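Local coordinates for protein predicted HD superfamily hydrolase (uncultured Thermotogales bacterium, PDB 2PQ7) that binds a pair of iron(III) ions in an all-helical HD domain and is probably a metal-dependent hydrolase, at residues 12-17 with 58-63. Residues are numbered along the deposited sequence; the frame is centred on the assembly and turned at random. Where two conformers were deposited one is given.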
# COMPACT_ATOMS: atom_id res chain seq x y z
N PRO A 12 11.92 14.35 30.65
CA PRO A 12 11.57 13.82 31.95
C PRO A 12 10.28 13.05 31.95
O PRO A 12 9.32 13.45 31.28
CB PRO A 12 11.37 15.07 32.81
CG PRO A 12 12.07 16.10 32.15
CD PRO A 12 12.06 15.82 30.71
N HIS A 13 10.28 11.98 32.71
CA HIS A 13 9.10 11.17 32.95
C HIS A 13 8.51 10.53 31.74
O HIS A 13 7.39 10.03 31.81
CB HIS A 13 8.03 11.99 33.67
CG HIS A 13 8.49 12.53 34.97
ND1 HIS A 13 8.57 11.75 36.10
CD2 HIS A 13 8.99 13.74 35.30
CE1 HIS A 13 9.04 12.49 37.09
NE2 HIS A 13 9.30 13.70 36.64
N LEU A 14 9.28 10.43 30.67
CA LEU A 14 8.74 9.89 29.45
C LEU A 14 8.24 8.46 29.59
O LEU A 14 7.22 8.10 29.06
CB LEU A 14 9.72 10.02 28.30
CG LEU A 14 9.17 9.60 26.94
CD1 LEU A 14 8.00 10.43 26.58
CD2 LEU A 14 10.22 9.72 25.85
N ARG A 15 9.04 7.61 30.25
CA ARG A 15 8.66 6.23 30.42
C ARG A 15 7.30 6.08 31.12
O ARG A 15 6.48 5.26 30.68
CB ARG A 15 9.75 5.52 31.27
CG ARG A 15 9.53 4.02 31.45
CD ARG A 15 10.71 3.33 32.18
N GLU A 16 7.13 6.83 32.21
CA GLU A 16 5.86 6.78 32.99
C GLU A 16 4.67 7.30 32.15
O GLU A 16 3.62 6.64 32.08
CB GLU A 16 5.96 7.54 34.30
N ILE A 17 4.91 8.36 31.41
CA ILE A 17 3.85 8.89 30.52
C ILE A 17 3.49 7.87 29.46
O ILE A 17 2.33 7.61 29.23
CB ILE A 17 4.24 10.23 29.92
CG1 ILE A 17 4.41 11.25 31.03
CG2 ILE A 17 3.14 10.68 28.93
CD1 ILE A 17 5.05 12.56 30.57
N LYS A 58 7.82 19.84 25.21
CA LYS A 58 6.39 20.19 25.07
C LYS A 58 5.72 19.43 23.90
O LYS A 58 4.67 18.90 24.09
CB LYS A 58 6.23 21.71 24.87
CG LYS A 58 6.47 22.58 26.10
CD LYS A 58 6.43 24.10 25.78
CE LYS A 58 6.72 24.95 27.01
NZ LYS A 58 6.87 26.38 26.67
N ALA A 59 6.39 19.37 22.76
CA ALA A 59 5.85 18.73 21.57
C ALA A 59 5.60 17.25 21.75
O ALA A 59 4.55 16.74 21.44
CB ALA A 59 6.76 19.03 20.42
N ILE A 60 6.59 16.55 22.32
CA ILE A 60 6.49 15.14 22.56
C ILE A 60 5.39 14.77 23.55
O ILE A 60 4.61 13.86 23.30
CB ILE A 60 7.83 14.60 23.12
CG1 ILE A 60 8.87 14.62 22.01
CG2 ILE A 60 7.71 13.21 23.71
CD1 ILE A 60 8.53 13.72 20.78
N ILE A 61 5.40 15.49 24.68
CA ILE A 61 4.42 15.24 25.73
C ILE A 61 3.00 15.56 25.22
O ILE A 61 2.09 14.77 25.44
CB ILE A 61 4.80 15.92 27.04
CG1 ILE A 61 6.08 15.21 27.60
CG2 ILE A 61 3.69 15.85 28.05
CD1 ILE A 61 6.65 15.89 28.80
N ALA A 62 2.88 16.66 24.49
CA ALA A 62 1.57 16.96 23.97
C ALA A 62 1.09 15.87 22.98
O ALA A 62 -0.05 15.45 23.01
CB ALA A 62 1.66 18.23 23.29
N ALA A 63 1.97 15.41 22.11
CA ALA A 63 1.64 14.33 21.20
C ALA A 63 1.25 13.05 21.92
O ALA A 63 0.30 12.38 21.55
CB ALA A 63 2.80 14.05 20.28
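Ile17 and Ile61 both carry CG1 anti to the carbonyl carbon and beside the backbone N (chi1 -63° and -68°), and each chain then runs on extended, which brings their two CD1 methyls together at 4.1 Å. The Ile17 methyl also rests on the shaft of its partner, CD1 lying 4.1 Å from Ile61 CG1; the two side chains cross at about a right angle. One turn back, chi1 of Leu14 (-174°) sets CG beside the carbonyl carbon, and the turn about CB-CG then presents CD1 to the CG2 branch of Ile60, 4.0 Å away in the conformer given and doubtful beyond that, since Ile60 was modelled in two; here too the side chains cross almost perpendicularly. Pro12 adds a looser touch, its carbonyl O 4.4 Å from Ile61 CD1. The interface is therefore a small apolar seam, mostly of branch and end methyls, burying 166 Å² in all, with the backbones well apart: Leu14 CA and Ile61 CA, the nearest pair, are 7.8 Å from each other. Helix 56-65 ends just ahead of the iron ligands His66 and Asp67. Around the seam, Met95 reaches Ile17, Phe97 lies against Ile61, Leu7 and Met8 pack on Leu14, and Met42 and Ser46 back Ile60, so the contact joins the first turn of helix 14-25 to the middle of helix 56-65, with helix 4-10 and helix 35-52 alongside.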